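Local coordinates for putative molybdenum carrier protein (Syntrophus aciditrophicus SB, PDB 3IMK) that is of unknown function but is probably a molybdenum carrier with a circularly permuted YpsA-like SLOG domain, at residues Leu78-Gly83 / Ile106-Ile111. Sequence-based numbering, arbitrary orientation.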
loop_
_atom_site.group_PDB
_atom_site.type_symbol
_atom_site.label_atom_id
_atom_site.label_comp_id
_atom_site.label_asym_id
_atom_site.label_seq_id
_atom_site.Cartn_x
_atom_site.Cartn_y
_atom_site.Cartn_z
ATOM N N LEU A 78 -1.761 5.026 -0.471
ATOM C CA LEU A 78 -2.379 4.632 -1.721
ATOM C C LEU A 78 -3.187 3.366 -1.411
ATOM O O LEU A 78 -2.596 2.400 -0.920
ATOM C CB LEU A 78 -1.322 4.324 -2.775
ATOM C CG LEU A 78 -1.785 3.658 -4.078
ATOM C CD1 LEU A 78 -2.791 4.560 -4.839
ATOM C CD2 LEU A 78 -0.574 3.377 -4.970
ATOM N N ILE A 79 -4.497 3.351 -1.696
ATOM C CA ILE A 79 -5.372 2.190 -1.445
ATOM C C ILE A 79 -5.826 1.675 -2.823
ATOM O O ILE A 79 -6.369 2.431 -3.605
ATOM C CB ILE A 79 -6.611 2.510 -0.563
ATOM C CG1 ILE A 79 -6.177 3.277 0.706
ATOM C CG2 ILE A 79 -7.303 1.192 -0.209
ATOM C CD1 ILE A 79 -7.314 3.766 1.606
ATOM N N ILE A 80 -5.578 0.409 -3.110
ATOM C CA ILE A 80 -5.914 -0.195 -4.390
ATOM C C ILE A 80 -6.984 -1.279 -4.165
ATOM O O ILE A 80 -6.795 -2.153 -3.337
ATOM C CB ILE A 80 -4.648 -0.802 -5.038
ATOM C CG1 ILE A 80 -3.505 0.216 -5.080
ATOM C CG2 ILE A 80 -5.008 -1.329 -6.449
ATOM C CD1 ILE A 80 -2.104 -0.391 -5.365
ATOM N N SER A 81 -8.063 -1.260 -4.960
ATOM C CA SER A 81 -9.127 -2.240 -4.870
ATOM C C SER A 81 -9.776 -2.461 -6.218
ATOM O O SER A 81 -9.513 -1.733 -7.186
ATOM C CB SER A 81 -10.217 -1.764 -3.911
ATOM O OG SER A 81 -10.974 -0.718 -4.460
ATOM N N HIS A 82 -10.650 -3.454 -6.229
ATOM C CA HIS A 82 -11.706 -3.597 -7.237
ATOM C C HIS A 82 -13.022 -3.404 -6.547
ATOM O O HIS A 82 -13.427 -4.253 -5.746
ATOM C CB HIS A 82 -11.653 -4.958 -7.946
ATOM C CG HIS A 82 -10.397 -5.195 -8.726
ATOM N ND1 HIS A 82 -9.425 -6.077 -8.300
ATOM C CD2 HIS A 82 -9.952 -4.677 -9.900
ATOM C CE1 HIS A 82 -8.448 -6.105 -9.192
ATOM N NE2 HIS A 82 -8.730 -5.248 -10.164
ATOM N N GLY A 83 -13.636 -2.247 -6.763
ATOM C CA GLY A 83 -14.897 -1.911 -6.124
ATOM C C GLY A 83 -14.736 -1.016 -4.892
ATOM O O GLY A 83 -13.620 -0.660 -4.472
ATOM N N ILE A 106 -7.513 4.136 -5.600
ATOM C CA ILE A 106 -7.653 3.685 -6.981
ATOM C C ILE A 106 -8.571 2.468 -6.986
ATOM O O ILE A 106 -8.227 1.420 -6.448
ATOM C CB ILE A 106 -6.298 3.354 -7.606
ATOM C CG1 ILE A 106 -5.441 4.608 -7.712
ATOM C CG2 ILE A 106 -6.449 2.674 -8.982
ATOM C CD1 ILE A 106 -6.038 5.783 -8.584
ATOM N N ASP A 107 -9.715 2.590 -7.662
ATOM C CA ASP A 107 -10.670 1.512 -7.863
ATOM C C ASP A 107 -10.453 1.022 -9.317
ATOM O O ASP A 107 -10.860 1.666 -10.273
ATOM C CB ASP A 107 -12.100 2.003 -7.626
ATOM C CG ASP A 107 -13.136 0.924 -7.831
ATOM O OD1 ASP A 107 -12.822 -0.170 -8.370
ATOM O OD2 ASP A 107 -14.296 1.128 -7.416
ATOM N N LEU A 108 -9.794 -0.125 -9.444
ATOM C CA LEU A 108 -9.422 -0.673 -10.739
ATOM C C LEU A 108 -10.587 -1.322 -11.451
ATOM O O LEU A 108 -10.387 -1.837 -12.551
ATOM C CB LEU A 108 -8.220 -1.621 -10.591
ATOM C CG LEU A 108 -6.904 -0.946 -10.270
ATOM C CD1 LEU A 108 -5.802 -1.985 -10.062
ATOM C CD2 LEU A 108 -6.470 0.072 -11.307
ATOM N N ASP A 109 -11.798 -1.232 -10.891
ATOM C CA ASP A 109 -13.010 -1.459 -11.704
ATOM C C ASP A 109 -13.508 -0.193 -12.416
ATOM O O ASP A 109 -14.378 -0.287 -13.297
ATOM C CB ASP A 109 -14.168 -2.030 -10.878
ATOM C CG ASP A 109 -13.994 -3.488 -10.515
ATOM O OD1 ASP A 109 -13.072 -4.184 -11.014
ATOM O OD2 ASP A 109 -14.814 -3.985 -9.691
ATOM N N ARG A 110 -12.990 0.971 -12.019
ATOM C CA ARG A 110 -13.488 2.242 -12.529
ATOM C C ARG A 110 -12.492 2.966 -13.416
ATOM O O ARG A 110 -12.884 3.838 -14.196
ATOM C CB ARG A 110 -13.870 3.167 -11.365
ATOM C CG ARG A 110 -14.932 2.601 -10.437
ATOM C CD ARG A 110 -16.323 2.969 -10.801
ATOM N NE ARG A 110 -16.743 2.415 -12.085
ATOM C CZ ARG A 110 -17.245 1.189 -12.273
ATOM N NH1 ARG A 110 -17.422 0.342 -11.255
ATOM N NH2 ARG A 110 -17.576 0.805 -13.507
ATOM N N ILE A 111 -11.212 2.629 -13.289
ATOM C CA ILE A 111 -10.141 3.310 -14.031
ATOM C C ILE A 111 -9.170 2.239 -14.526
ATOM O O ILE A 111 -8.868 1.289 -13.795
ATOM C CB ILE A 111 -9.446 4.365 -13.106
ATOM C CG1 ILE A 111 -8.525 5.269 -13.915
ATOM C CG2 ILE A 111 -8.769 3.729 -11.912
ATOM C CD1 ILE A 111 -8.004 6.494 -13.085
#
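Asp-107 OD1 takes two backbone N-H groups from opposite faces of its carboxylate. Gly-83 N, at 2.7 Å from Asp-107 OD1, comes from above the plane in a nearly straight bond (166°), while Asp-109 N reaches the same oxygen on the anti side, tilted out of the plane, and closes an Asx turn. CG of Asp-107 stands anti to the backbone N (chi1 180°), which brings it near Gly-83 N in the loop after strand 76-81. An alanine here would probably leave both N-H groups without this acceptor and the two loops less firmly tied. At Gly-83 a CB would jam against the carbonyl of His-82. Ser-81 OG bonds to Gly-83 O at 2.6 Å, in the carbonyl plane, and also pairs with His-105. Strands 76-81 and 103-107 run parallel as the two strands of a beta-alpha-beta unit crossing through helix 87-98, with 103-107 at the sheet edge. Ile-106 N to Ile-79 O (2.9 Å), Ser-81 N to Ile-106 O and Leu-108 N to Ser-81 O form the ladder. On the face of Ile-80 and Ile-106, Leu-78 CD1 meets Ile-106 CG1 at 3.9 Å and Ile-80 CG2 meets Leu-108 CD1 at 3.8 Å, both pairs crossing at a slant; helices 113-126 and 145-157 cover this side. Asp-109 OD1, 3.3 Å from His-82 CD2, and Leu-108 CB both approach the His-82 ring obliquely; the side chains of His-82 and Asp-109 cross at about a right angle, ring and carboxylate planes 32° apart, while His-82 ND1 bonds to Asp-142.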